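PDB 4LXR: protein toll from Drosophila melanogaster, which binds the cleaved, active form of the cytokine Spaetzle at the cell surface and starts the Toll signalling pathway of embryonic dorsal-ventral patterning and antifungal immunity. Local coordinates for residues P44-Q49 with E71-Q76; N252-L257 with M274-P279; D566-S571 with T579-I584; K603-C608 with H630-P635; T731-L736 with L766-I771. All coordinates share one frame; numbering follows the deposited sequence.

How the interactions relate
The five contacts follow one another along the extracellular leucine-rich-repeat part of the receptor. Interactions 1 and 2, with centres about 43 Å apart, lie in the N-terminal half of the solenoid, and both have residues that touch Spaetzle: Asp73 and Arg74 in the first, Met274, Asn275 and Arg277 in the second. Interaction 3 belongs to the cysteine-rich cap that ends the large repeat array; its centre is about 63 Å from that of interaction 1. Interaction 4 opens the second, smaller array in its N-terminal cap; the centres of interactions 3 and 4 are about 34 Å apart. Interaction 5 closes that array in the second C-terminal cap. The centres of interactions 4 and 5 are about 39 Å apart, and those of interactions 1 and 5 about 112 Å.

Interaction 1. Residues P44-Q49 with E71-Q76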
# COMPACT_ATOMS: atom_id res chain seq x y z
N PRO A 44 -21.52 -32.70 -5.30
CA PRO A 44 -21.63 -34.00 -5.96
C PRO A 44 -20.32 -34.49 -6.58
O PRO A 44 -19.70 -33.73 -7.31
CB PRO A 44 -22.67 -33.75 -7.05
CG PRO A 44 -23.51 -32.64 -6.50
CD PRO A 44 -22.56 -31.76 -5.75
N LYS A 45 -19.94 -35.73 -6.27
CA LYS A 45 -18.69 -36.35 -6.72
C LYS A 45 -17.45 -35.83 -6.01
O LYS A 45 -16.41 -36.50 -6.00
CB LYS A 45 -18.49 -36.24 -8.24
CG LYS A 45 -19.54 -36.93 -9.08
CD LYS A 45 -19.22 -36.80 -10.57
CE LYS A 45 -20.37 -37.31 -11.44
NZ LYS A 45 -20.18 -37.02 -12.89
N ASP A 46 -17.55 -34.65 -5.41
CA ASP A 46 -16.39 -34.02 -4.78
C ASP A 46 -16.31 -34.31 -3.28
O ASP A 46 -15.41 -35.01 -2.81
CB ASP A 46 -16.38 -32.51 -5.05
CG ASP A 46 -15.09 -31.83 -4.60
OD1 ASP A 46 -14.09 -32.53 -4.34
OD2 ASP A 46 -15.07 -30.58 -4.52
N TYR A 47 -17.26 -33.77 -2.53
CA TYR A 47 -17.23 -33.97 -1.09
C TYR A 47 -18.61 -33.87 -0.45
O TYR A 47 -19.54 -33.27 -1.01
CB TYR A 47 -16.26 -33.00 -0.44
CG TYR A 47 -16.79 -31.60 -0.25
CD1 TYR A 47 -16.77 -30.68 -1.29
CD2 TYR A 47 -17.29 -31.19 0.99
CE1 TYR A 47 -17.24 -29.39 -1.11
CE2 TYR A 47 -17.77 -29.91 1.17
CZ TYR A 47 -17.75 -29.01 0.12
OH TYR A 47 -18.22 -27.74 0.31
N VAL A 48 -18.73 -34.46 0.73
CA VAL A 48 -19.88 -34.24 1.59
C VAL A 48 -19.35 -33.83 2.96
O VAL A 48 -18.47 -34.49 3.51
CB VAL A 48 -20.78 -35.50 1.68
CG1 VAL A 48 -19.97 -36.74 2.07
CG2 VAL A 48 -21.92 -35.28 2.66
N GLN A 49 -19.85 -32.71 3.48
CA GLN A 49 -19.57 -32.35 4.87
C GLN A 49 -20.78 -32.64 5.74
O GLN A 49 -21.90 -32.23 5.43
CB GLN A 49 -19.14 -30.89 5.02
CG GLN A 49 -18.93 -30.49 6.49
CD GLN A 49 -18.59 -29.02 6.71
OE1 GLN A 49 -19.47 -28.17 6.82
NE2 GLN A 49 -17.30 -28.72 6.79
N GLU A 71 -20.98 -41.82 -5.47
CA GLU A 71 -19.53 -41.72 -5.35
C GLU A 71 -19.07 -40.31 -4.95
O GLU A 71 -19.50 -39.32 -5.52
CB GLU A 71 -18.81 -42.17 -6.62
CG GLU A 71 -17.29 -42.25 -6.43
CD GLU A 71 -16.58 -42.99 -7.55
OE1 GLU A 71 -17.27 -43.55 -8.43
OE2 GLU A 71 -15.33 -43.01 -7.54
N VAL A 72 -18.19 -40.24 -3.96
CA VAL A 72 -17.71 -38.95 -3.52
C VAL A 72 -16.27 -39.09 -3.00
O VAL A 72 -15.93 -40.10 -2.39
CB VAL A 72 -18.69 -38.34 -2.49
CG1 VAL A 72 -18.51 -38.97 -1.10
CG2 VAL A 72 -18.53 -36.85 -2.44
N ASP A 73 -15.43 -38.10 -3.27
CA ASP A 73 -13.99 -38.19 -2.97
C ASP A 73 -13.66 -38.05 -1.48
O ASP A 73 -12.89 -38.84 -0.91
CB ASP A 73 -13.21 -37.16 -3.80
CG ASP A 73 -11.79 -36.92 -3.28
OD1 ASP A 73 -10.93 -37.82 -3.38
OD2 ASP A 73 -11.52 -35.80 -2.80
N ARG A 74 -14.27 -37.06 -0.85
CA ARG A 74 -13.94 -36.68 0.50
C ARG A 74 -15.20 -36.65 1.38
O ARG A 74 -16.22 -36.06 1.02
CB ARG A 74 -13.25 -35.31 0.48
CG ARG A 74 -12.75 -34.85 1.84
CD ARG A 74 -11.91 -33.57 1.73
NE ARG A 74 -12.74 -32.38 1.60
CZ ARG A 74 -12.78 -31.61 0.52
NH1 ARG A 74 -13.58 -30.55 0.50
NH2 ARG A 74 -12.03 -31.91 -0.54
N VAL A 75 -15.14 -37.31 2.54
CA VAL A 75 -16.18 -37.16 3.55
C VAL A 75 -15.57 -36.45 4.73
O VAL A 75 -14.55 -36.90 5.26
CB VAL A 75 -16.75 -38.48 4.05
CG1 VAL A 75 -17.76 -38.24 5.18
CG2 VAL A 75 -17.39 -39.24 2.92
N GLN A 76 -16.17 -35.34 5.13
CA GLN A 76 -15.67 -34.60 6.28
C GLN A 76 -16.77 -34.53 7.32
O GLN A 76 -17.84 -34.00 7.05
CB GLN A 76 -15.24 -33.20 5.87
CG GLN A 76 -14.68 -32.37 7.02
CD GLN A 76 -14.18 -31.01 6.57
OE1 GLN A 76 -14.96 -30.08 6.34
NE2 GLN A 76 -12.88 -30.88 6.45
O HOH W 1 -13.18 -30.02 -2.24
O HOH W 2 -12.18 -33.25 -2.70
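Over one face of the Tyr47 ring, near its rim, sits NH1 of Arg74, 3.5 Å from Tyr47 CG, with ring and guanidinium planes 19° apart. At the ring's edge, in its plane, is CG of Asp46. Tyr47 CB lies over one face of the guanidinium, and water 1 is at the guanidinium's edge. The bend at chi3 (79°) puts Arg74 NE 4.1 Å from Tyr47 CB. Two residues further along, on the same face, the amides of Gln49 and Gln76 are nearly coplanar; Gln49 NE2 donates to Gln76 OE1 at 2.7 Å, in the carbonyl plane. On the opposite sheet face Val48 CG1 meets Val75 CG2 at 3.7 Å. Strands 47-49 and 74-76 are parallel neighbours near the N-terminal end of the leucine-rich-repeat ectodomain, joined by Val48 N to Arg74 O (3.0 Å) and Gln76 N to Val48 O (2.9 Å). Asp46 and Tyr47 form a classic beta bulge against strand 38-43. Water 1 links Asp46 OD2 to Arg74 NH2. Asp73 OD1 accepts from Gly3 N of a Spaetzle chain. Asp46, its OD1 4.4 Å from Arg74 NH2 and beyond a salt bridge, and Asp5 of that chain, a weak, long ion pair, would probably ease the arginine's charge, while Asp46 and Asp73 are like charges close together.

Interaction 2. Residues N252-L257 with M274-P279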
# COMPACT_ATOMS: atom_id res chain seq x y z
N ASN A 252 12.63 -23.39 17.52
CA ASN A 252 13.21 -24.15 18.61
C ASN A 252 14.08 -23.26 19.50
O ASN A 252 13.98 -22.03 19.45
CB ASN A 252 13.96 -25.38 18.08
CG ASN A 252 13.00 -26.51 17.68
OD1 ASN A 252 12.25 -27.01 18.52
ND2 ASN A 252 13.00 -26.88 16.40
N LEU A 253 14.92 -23.88 20.32
CA LEU A 253 15.63 -23.14 21.36
C LEU A 253 17.15 -23.29 21.26
O LEU A 253 17.84 -23.38 22.29
CB LEU A 253 15.16 -23.63 22.74
CG LEU A 253 13.66 -23.50 23.03
CD1 LEU A 253 13.26 -24.27 24.28
CD2 LEU A 253 13.29 -22.04 23.18
N PHE A 254 17.70 -23.33 20.04
CA PHE A 254 19.14 -23.57 19.88
C PHE A 254 19.98 -22.38 20.31
O PHE A 254 19.67 -21.24 19.96
CB PHE A 254 19.49 -23.90 18.43
CG PHE A 254 18.79 -25.11 17.89
CD1 PHE A 254 19.21 -26.40 18.25
CD2 PHE A 254 17.71 -24.98 17.04
CE1 PHE A 254 18.57 -27.52 17.76
CE2 PHE A 254 17.06 -26.10 16.53
CZ PHE A 254 17.49 -27.37 16.89
N ARG A 255 21.06 -22.64 21.05
CA ARG A 255 22.04 -21.59 21.29
C ARG A 255 23.30 -21.84 20.45
O ARG A 255 24.14 -20.94 20.29
CB ARG A 255 22.35 -21.44 22.78
CG ARG A 255 21.09 -21.21 23.60
CD ARG A 255 21.39 -20.68 24.98
NE ARG A 255 20.83 -19.34 25.14
CZ ARG A 255 19.69 -19.07 25.78
NH1 ARG A 255 19.00 -20.06 26.34
NH2 ARG A 255 19.26 -17.81 25.87
N SER A 256 23.40 -23.05 19.90
CA SER A 256 24.42 -23.41 18.92
C SER A 256 23.95 -24.65 18.15
O SER A 256 23.03 -25.34 18.58
CB SER A 256 25.75 -23.70 19.62
OG SER A 256 25.64 -24.87 20.42
N LEU A 257 24.56 -24.91 17.00
CA LEU A 257 24.31 -26.15 16.28
C LEU A 257 25.68 -26.78 16.09
O LEU A 257 26.67 -26.06 15.92
CB LEU A 257 23.65 -25.89 14.93
CG LEU A 257 22.19 -25.44 14.79
CD1 LEU A 257 21.87 -25.26 13.31
CD2 LEU A 257 21.20 -26.42 15.40
N MET A 274 13.98 -20.88 11.15
CA MET A 274 13.34 -19.58 11.30
C MET A 274 12.82 -19.40 12.72
O MET A 274 12.42 -20.37 13.35
CB MET A 274 12.19 -19.47 10.30
CG MET A 274 12.62 -19.73 8.85
SD MET A 274 11.24 -20.14 7.79
CE MET A 274 10.31 -18.59 7.86
N ASN A 275 12.83 -18.17 13.22
CA ASN A 275 12.21 -17.86 14.50
C ASN A 275 12.69 -18.74 15.65
O ASN A 275 11.90 -19.24 16.45
CB ASN A 275 10.69 -17.91 14.38
CG ASN A 275 10.17 -16.89 13.42
OD1 ASN A 275 10.44 -15.69 13.57
ND2 ASN A 275 9.44 -17.35 12.40
N ASN A 276 13.99 -18.94 15.71
CA ASN A 276 14.57 -19.54 16.88
C ASN A 276 14.17 -18.65 18.07
O ASN A 276 14.15 -17.42 17.95
CB ASN A 276 16.08 -19.62 16.69
CG ASN A 276 16.74 -20.57 17.66
OD1 ASN A 276 16.60 -21.79 17.55
ND2 ASN A 276 17.50 -20.02 18.59
N ARG A 277 13.83 -19.26 19.19
CA ARG A 277 13.19 -18.54 20.29
C ARG A 277 14.19 -17.96 21.27
O ARG A 277 13.81 -17.29 22.22
CB ARG A 277 12.17 -19.43 21.01
CG ARG A 277 11.07 -20.00 20.09
CD ARG A 277 10.25 -18.90 19.39
NE ARG A 277 9.12 -19.46 18.65
CZ ARG A 277 8.36 -18.80 17.78
NH1 ARG A 277 8.59 -17.52 17.51
NH2 ARG A 277 7.36 -19.43 17.17
N VAL A 278 15.47 -18.24 21.05
CA VAL A 278 16.55 -17.60 21.81
C VAL A 278 17.60 -17.09 20.82
O VAL A 278 17.56 -17.43 19.65
CB VAL A 278 17.21 -18.55 22.87
CG1 VAL A 278 16.25 -18.86 24.00
CG2 VAL A 278 17.74 -19.83 22.21
N PRO A 279 18.51 -16.24 21.28
CA PRO A 279 19.59 -15.85 20.36
C PRO A 279 20.50 -17.02 19.99
O PRO A 279 20.99 -17.74 20.85
CB PRO A 279 20.37 -14.80 21.15
CG PRO A 279 19.37 -14.22 22.10
CD PRO A 279 18.47 -15.37 22.47
O HOH W 3 14.58 -22.66 15.83
O HOH W 4 24.29 -18.43 20.82
O HOH W 5 21.52 -17.29 23.32
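Three hydrogen bonds join the turns that follow successive strands, and Asn276 makes two of them with its side-chain amide. OD1 accepts from Phe254 N (3.1 Å), which lies on a lone pair in the carbonyl plane, while ND2 donates to Phe254 O (2.8 Å). The same ND2 also serves Val278 O in its own turn, from above that carbonyl plane. CG of Asn276 lies anti to the backbone N (chi1 -164°), which sets the amide carbon beside the Phe254 backbone. The Phe254 ring presents its edge to Asn276 OD1, 3.4 Å from CD2. The third bond, Arg277 N to Asn252 O, is 2.8 Å long and nearly straight. Water 3 takes the N-H of Asn252 and donates to Asn276 OD1; water 5 connects Arg255 NE with Pro279 O.

Among the van der Waals contacts, Val278 CB covers one face of the Arg255 guanidinium, with CG1 3.7 Å from NH2. Leu253 CD2 touches Arg277 CB at 3.6 Å. The far end of Arg277 leaves this contact and donates to Phe60 O of a Spaetzle chain. Asn252, bonded to Asn228 and Ile230, and Asn276 hold equivalent places in successive repeats, as in the asparagine ladder of leucine-rich-repeat solenoids, though the ND2 bonds of Asn276 differ.

Interaction 3. Residues D566-S571 with T579-I584; sequences DRLVCS and TPVRQI
The C-terminal cap of the large leucine-rich-repeat array holds this contact, where the chain at Leu568-Cys570 is bridged to the turn at Thr579-Val581. Val581 N donates to Leu568 O at 2.9 Å, an almost straight bond (174°), and Cys570 N makes a weak one to Thr579 O at 3.4 Å. Between them Val569 and Pro580 lie opposite each other as a single bridge, with Pro580 CA also 3.5 Å from the Leu568 carbonyl oxygen.

On the side of the pairing that carries Leu568 and Cys570, apolar side chains meet. Leu568 and Val581 approach obliquely, CG of the leucine 4.0 Å from CG2 of the valine, and both also touch Leu536. Cys570 directs its CB toward the turn; SG, placed beside its own backbone N (chi1 -62°), comes to 3.4 Å of Ile584 CD1. That sulfur is tied in a disulfide to Cys538, so the methyl of Ile584 packs against a cross-link. On the other side, Val569 CG2 reaches Pro580 CG at 4.4 Å. Helix 543-549 closes the apolar side: Val581 and Ile584 touch Ile546, and Leu568 touches Phe545. A short helix and disulfides covering the end of the repeat core are typical of an LRRCT cap.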
# COMPACT_ATOMS: atom_id res chain seq x y z
N ASP A 566 -5.34 19.24 -6.37
CA ASP A 566 -6.58 19.30 -5.60
C ASP A 566 -6.33 19.54 -4.11
O ASP A 566 -7.18 20.07 -3.41
CB ASP A 566 -7.41 18.03 -5.81
CG ASP A 566 -6.87 16.83 -5.04
OD1 ASP A 566 -5.75 16.36 -5.36
OD2 ASP A 566 -7.56 16.36 -4.11
N ARG A 567 -5.15 19.16 -3.64
CA ARG A 567 -4.76 19.43 -2.26
C ARG A 567 -3.46 20.23 -2.19
O ARG A 567 -2.68 20.09 -1.25
CB ARG A 567 -4.70 18.14 -1.43
CG ARG A 567 -6.08 17.64 -1.03
CD ARG A 567 -6.10 16.19 -0.60
NE ARG A 567 -5.19 15.93 0.51
CZ ARG A 567 -4.07 15.22 0.41
NH1 ARG A 567 -3.73 14.68 -0.75
NH2 ARG A 567 -3.29 15.05 1.47
N LEU A 568 -3.26 21.08 -3.20
CA LEU A 568 -2.20 22.08 -3.18
C LEU A 568 -2.77 23.41 -2.67
O LEU A 568 -3.65 24.01 -3.30
CB LEU A 568 -1.56 22.26 -4.56
CG LEU A 568 -0.50 23.37 -4.64
CD1 LEU A 568 0.59 23.15 -3.59
CD2 LEU A 568 0.09 23.44 -6.04
N VAL A 569 -2.26 23.84 -1.53
CA VAL A 569 -2.88 24.88 -0.72
C VAL A 569 -1.89 25.97 -0.37
O VAL A 569 -0.77 25.69 0.03
CB VAL A 569 -3.42 24.27 0.59
CG1 VAL A 569 -3.81 25.35 1.57
CG2 VAL A 569 -4.58 23.35 0.29
N CYS A 570 -2.32 27.22 -0.51
CA CYS A 570 -1.50 28.38 -0.15
C CYS A 570 -1.06 28.33 1.29
O CYS A 570 -1.86 28.07 2.18
CB CYS A 570 -2.26 29.68 -0.37
SG CYS A 570 -2.74 29.97 -2.06
N SER A 571 0.22 28.60 1.52
CA SER A 571 0.77 28.74 2.86
C SER A 571 0.85 30.22 3.23
O SER A 571 0.78 30.60 4.39
CB SER A 571 2.15 28.08 2.92
OG SER A 571 2.79 28.33 4.16
N THR A 579 -6.39 28.33 1.25
CA THR A 579 -7.29 28.17 0.11
C THR A 579 -6.64 27.42 -1.04
O THR A 579 -5.56 27.80 -1.51
CB THR A 579 -7.84 29.53 -0.39
OG1 THR A 579 -6.97 30.07 -1.40
CG2 THR A 579 -7.95 30.52 0.77
N PRO A 580 -7.29 26.34 -1.50
CA PRO A 580 -6.78 25.50 -2.58
C PRO A 580 -6.55 26.26 -3.88
O PRO A 580 -7.38 27.06 -4.31
CB PRO A 580 -7.88 24.45 -2.76
CG PRO A 580 -8.55 24.39 -1.43
CD PRO A 580 -8.53 25.81 -0.93
N VAL A 581 -5.40 25.97 -4.49
CA VAL A 581 -4.92 26.66 -5.69
C VAL A 581 -5.95 26.88 -6.81
O VAL A 581 -5.93 27.92 -7.47
CB VAL A 581 -3.65 25.95 -6.22
CG1 VAL A 581 -3.65 25.82 -7.73
CG2 VAL A 581 -2.41 26.67 -5.73
N ARG A 582 -6.86 25.93 -6.99
CA ARG A 582 -7.89 26.05 -8.02
C ARG A 582 -8.87 27.19 -7.71
O ARG A 582 -9.35 27.87 -8.62
CB ARG A 582 -8.64 24.72 -8.20
CG ARG A 582 -9.45 24.62 -9.48
CD ARG A 582 -10.08 23.24 -9.68
NE ARG A 582 -11.10 22.92 -8.69
CZ ARG A 582 -11.99 21.94 -8.80
NH1 ARG A 582 -12.00 21.16 -9.88
NH2 ARG A 582 -12.88 21.73 -7.84
N GLN A 583 -9.15 27.39 -6.42
CA GLN A 583 -10.12 28.38 -5.98
C GLN A 583 -9.60 29.82 -6.02
O GLN A 583 -10.34 30.76 -5.77
CB GLN A 583 -10.58 28.07 -4.55
CG GLN A 583 -11.33 26.76 -4.40
CD GLN A 583 -11.81 26.54 -2.98
OE1 GLN A 583 -12.27 25.45 -2.62
NE2 GLN A 583 -11.71 27.58 -2.15
N ILE A 584 -8.31 29.98 -6.31
CA ILE A 584 -7.71 31.30 -6.29
C ILE A 584 -8.17 32.15 -7.47
O ILE A 584 -8.20 31.69 -8.61
CB ILE A 584 -6.18 31.22 -6.31
CG1 ILE A 584 -5.69 30.43 -5.11
CG2 ILE A 584 -5.56 32.61 -6.29
CD1 ILE A 584 -4.22 30.19 -5.16

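Interaction 4. Residues K603-C608 with H630-P635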
# COMPACT_ATOMS: atom_id res chain seq x y z
N LYS A 603 10.14 54.50 -4.81
CA LYS A 603 9.32 53.37 -4.36
C LYS A 603 8.08 53.81 -3.56
O LYS A 603 7.52 54.87 -3.81
CB LYS A 603 10.16 52.36 -3.59
CG LYS A 603 11.20 51.69 -4.47
CD LYS A 603 11.78 50.46 -3.80
CE LYS A 603 12.70 49.72 -4.75
NZ LYS A 603 13.16 48.44 -4.16
N CYS A 604 7.65 52.99 -2.59
CA CYS A 604 6.38 53.25 -1.90
C CYS A 604 6.43 54.42 -0.91
O CYS A 604 7.23 54.42 0.01
CB CYS A 604 5.85 51.99 -1.21
SG CYS A 604 4.06 52.05 -0.81
N PRO A 605 5.54 55.41 -1.10
CA PRO A 605 5.45 56.60 -0.24
C PRO A 605 5.24 56.24 1.23
O PRO A 605 4.64 55.21 1.52
CB PRO A 605 4.23 57.34 -0.79
CG PRO A 605 4.08 56.86 -2.18
CD PRO A 605 4.53 55.43 -2.18
N ARG A 606 5.70 57.12 2.13
CA ARG A 606 5.78 56.83 3.57
C ARG A 606 4.60 56.09 4.20
O ARG A 606 4.72 54.91 4.55
CB ARG A 606 6.07 58.12 4.36
CG ARG A 606 7.54 58.50 4.39
CD ARG A 606 7.81 59.70 5.29
NE ARG A 606 9.24 59.96 5.45
CZ ARG A 606 9.74 60.98 6.13
NH1 ARG A 606 8.93 61.86 6.72
NH2 ARG A 606 11.06 61.14 6.23
N GLY A 607 3.47 56.77 4.36
CA GLY A 607 2.32 56.18 5.01
C GLY A 607 1.39 55.47 4.04
O GLY A 607 0.17 55.44 4.24
N CYS A 608 1.98 54.92 2.98
CA CYS A 608 1.20 54.25 1.95
C CYS A 608 1.64 52.80 1.85
O CYS A 608 2.78 52.45 2.15
CB CYS A 608 1.38 54.95 0.58
SG CYS A 608 0.94 56.71 0.52
N HIS A 630 -1.56 66.91 0.08
CA HIS A 630 -0.94 66.84 -1.24
C HIS A 630 -0.67 65.40 -1.65
O HIS A 630 -0.57 64.50 -0.80
CB HIS A 630 0.38 67.61 -1.26
CG HIS A 630 0.21 69.09 -1.08
ND1 HIS A 630 0.43 69.72 0.13
CD2 HIS A 630 -0.15 70.06 -1.95
CE1 HIS A 630 0.22 71.01 -0.01
NE2 HIS A 630 -0.14 71.24 -1.26
N VAL A 631 -0.56 65.18 -2.95
CA VAL A 631 -0.16 63.88 -3.48
C VAL A 631 1.32 63.67 -3.19
O VAL A 631 2.16 64.45 -3.63
CB VAL A 631 -0.40 63.80 -4.99
CG1 VAL A 631 0.21 62.52 -5.56
CG2 VAL A 631 -1.89 63.88 -5.30
N PRO A 632 1.64 62.61 -2.44
CA PRO A 632 3.04 62.36 -2.07
C PRO A 632 3.87 61.89 -3.26
O PRO A 632 3.30 61.48 -4.28
CB PRO A 632 2.93 61.24 -1.03
CG PRO A 632 1.69 60.51 -1.39
CD PRO A 632 0.74 61.56 -1.92
N ARG A 633 5.19 61.97 -3.13
CA ARG A 633 6.14 61.46 -4.11
C ARG A 633 5.84 60.03 -4.54
O ARG A 633 5.83 59.12 -3.70
CB ARG A 633 7.55 61.50 -3.52
CG ARG A 633 7.94 62.84 -2.93
CD ARG A 633 9.36 62.79 -2.38
NE ARG A 633 9.94 64.13 -2.21
CZ ARG A 633 11.17 64.36 -1.77
NH1 ARG A 633 11.97 63.35 -1.45
NH2 ARG A 633 11.61 65.61 -1.65
N LEU A 634 5.61 59.82 -5.83
CA LEU A 634 5.22 58.51 -6.36
C LEU A 634 6.38 57.79 -7.04
O LEU A 634 7.24 58.42 -7.64
CB LEU A 634 4.03 58.64 -7.32
CG LEU A 634 2.73 59.20 -6.73
CD1 LEU A 634 1.58 59.22 -7.76
CD2 LEU A 634 2.33 58.42 -5.48
N PRO A 635 6.39 56.45 -6.97
CA PRO A 635 7.42 55.67 -7.66
C PRO A 635 7.16 55.64 -9.16
O PRO A 635 6.01 55.71 -9.57
CB PRO A 635 7.23 54.26 -7.08
CG PRO A 635 5.80 54.21 -6.67
CD PRO A 635 5.47 55.59 -6.20
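Pro605 and Pro635 have the largest buried surfaces here, followed by Lys603, and no hydrogen bond joins the two loops. Pro605 turns its ring toward the other segment and touches it with several atoms. Its CG lies 3.2 Å from the carbonyl oxygen of Arg633 and 4.0 Å from CD2 of Leu634, which crosses it obliquely. CB of Pro605 faces CG of Pro632 at 4.1 Å, and its CD meets CD of Pro635 at the same distance, the two prolines crossing at about a right angle. The ring is thus touched by residues from Pro632 to Pro635.

Pro635 makes its closest approach to backbone: CD is 3.2 Å from Lys603 O, with CB and CG also near that oxygen. Lys603 contributes this carbonyl and its CA, 3.5 Å from Pro635 CB, while its CB points away. At the other end Cys608 adds its sulfur, 4.3 Å from Pro632 CG. Cys608 N bonds Pro605 O within its own loop, closing a tight turn.

Disulfides fix the first loop: Cys604 pairs with Cys610 and Cys608 with Cys623. This is the N-terminal cap of the second repeat array. The loop of Lys603-Cys608 leads into strand 609-613, while that of His630-Pro635 runs between strands 618-622 and 643-647; Leu634 and Pro635 both rest on Ile621 of strand 618-622.

Interaction 5. Residues T731-L736 with L766-I771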
# COMPACT_ATOMS: atom_id res chain seq x y z
N THR A 731 -22.47 79.51 -16.35
CA THR A 731 -21.14 79.00 -16.62
C THR A 731 -21.12 77.47 -16.54
O THR A 731 -20.14 76.83 -16.94
CB THR A 731 -20.08 79.60 -15.67
OG1 THR A 731 -18.77 79.21 -16.10
CG2 THR A 731 -20.30 79.12 -14.24
N ALA A 732 -22.19 76.89 -16.01
CA ALA A 732 -22.27 75.44 -15.86
C ALA A 732 -22.86 74.79 -17.10
O ALA A 732 -22.94 73.57 -17.17
CB ALA A 732 -23.09 75.07 -14.62
N LYS A 733 -23.27 75.59 -18.08
CA LYS A 733 -23.85 75.01 -19.29
C LYS A 733 -23.01 73.89 -19.95
O LYS A 733 -23.56 72.84 -20.24
CB LYS A 733 -24.23 76.09 -20.30
CG LYS A 733 -25.16 75.60 -21.39
CD LYS A 733 -24.95 76.41 -22.67
CE LYS A 733 -26.17 76.42 -23.56
NZ LYS A 733 -26.82 77.77 -23.59
N PRO A 734 -21.69 74.12 -20.18
CA PRO A 734 -20.91 73.02 -20.76
C PRO A 734 -20.95 71.76 -19.92
O PRO A 734 -21.06 70.68 -20.50
CB PRO A 734 -19.47 73.57 -20.81
CG PRO A 734 -19.52 74.90 -20.14
CD PRO A 734 -20.92 75.38 -20.18
N LEU A 735 -20.86 71.90 -18.60
CA LEU A 735 -20.93 70.75 -17.70
C LEU A 735 -22.30 70.07 -17.80
O LEU A 735 -22.38 68.84 -17.83
CB LEU A 735 -20.62 71.14 -16.25
CG LEU A 735 -20.86 70.05 -15.19
CD1 LEU A 735 -20.03 68.80 -15.45
CD2 LEU A 735 -20.62 70.55 -13.78
N LEU A 736 -23.36 70.87 -17.88
CA LEU A 736 -24.70 70.29 -17.99
C LEU A 736 -24.82 69.49 -19.28
O LEU A 736 -25.27 68.35 -19.26
CB LEU A 736 -25.80 71.37 -17.89
CG LEU A 736 -27.23 70.82 -17.78
CD1 LEU A 736 -27.38 69.99 -16.51
CD2 LEU A 736 -28.35 71.91 -17.85
N LEU A 766 -32.41 69.68 -14.25
CA LEU A 766 -32.17 71.00 -14.85
C LEU A 766 -32.01 70.94 -16.36
O LEU A 766 -31.30 70.07 -16.90
CB LEU A 766 -30.92 71.69 -14.26
CG LEU A 766 -31.04 72.40 -12.91
CD1 LEU A 766 -32.23 73.33 -12.91
CD2 LEU A 766 -31.15 71.40 -11.76
N SER A 767 -32.68 71.88 -17.02
CA SER A 767 -32.52 72.13 -18.44
C SER A 767 -31.49 73.24 -18.66
O SER A 767 -31.18 74.01 -17.75
CB SER A 767 -33.87 72.58 -19.03
OG SER A 767 -33.75 72.95 -20.39
N THR A 768 -30.96 73.33 -19.88
CA THR A 768 -30.05 74.41 -20.22
C THR A 768 -30.76 75.77 -20.16
O THR A 768 -30.12 76.80 -19.98
CB THR A 768 -29.40 74.20 -21.59
OG1 THR A 768 -30.43 74.08 -22.58
CG2 THR A 768 -28.58 72.94 -21.61
N ASN A 769 -32.08 75.76 -20.30
CA ASN A 769 -32.86 76.99 -20.18
C ASN A 769 -33.00 77.47 -18.74
O ASN A 769 -32.96 78.67 -18.47
CB ASN A 769 -34.24 76.82 -20.81
CG ASN A 769 -34.18 76.23 -22.20
OD1 ASN A 769 -34.72 75.16 -22.47
ND2 ASN A 769 -33.50 76.94 -23.11
N ASP A 770 -33.15 76.52 -17.82
CA ASP A 770 -33.34 76.83 -16.40
C ASP A 770 -32.12 77.51 -15.79
O ASP A 770 -32.23 78.27 -14.83
CB ASP A 770 -33.59 75.55 -15.60
CG ASP A 770 -34.77 74.76 -16.12
OD1 ASP A 770 -35.76 75.38 -16.55
OD2 ASP A 770 -34.70 73.52 -16.08
N ILE A 771 -30.97 77.21 -16.37
CA ILE A 771 -29.69 77.42 -15.71
C ILE A 771 -29.02 78.67 -16.27
O ILE A 771 -28.17 79.31 -15.63
CB ILE A 771 -28.81 76.17 -15.95
CG1 ILE A 771 -27.51 76.24 -15.18
CG2 ILE A 771 -28.48 76.00 -17.41
CD1 ILE A 771 -26.55 75.15 -15.58
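Two helical starts approach each other without a backbone hydrogen bond between them, Lys733 CA and Thr768 CA lying 6.3 Å apart. Leu736 buries more surface than any other residue of the contact. Its CG lies anti to the backbone N (chi1 -171°); from it CD2 meets the start of the other helix, 3.5 Å from Ser767 C. The same methyl is 3.9 Å from Thr768 CG2 and 4.1 Å from Ile771 CG2. Both methyls of Leu736 come near Leu766 O, CD2 the closer at 3.6 Å. Ile771 answers from the other helix, its CD1 resting on Ala732 CB at 3.6 Å. Lys733 adds its aliphatic part, CG against Thr768 CG2.

The short, weakly bonded helix 768-771 starts in a capping box: Asn769 N donates to Ser767 OG at 3.3 Å, and Ser767 N to Asp770 OD2 at 2.8 Å. Leu736 also touches Met763, and Ile771 touches Cys728. This apolar join of helix 733-740 to the chain's last short helix belongs to the second LRRCT cap, closing the smaller leucine-rich-repeat array.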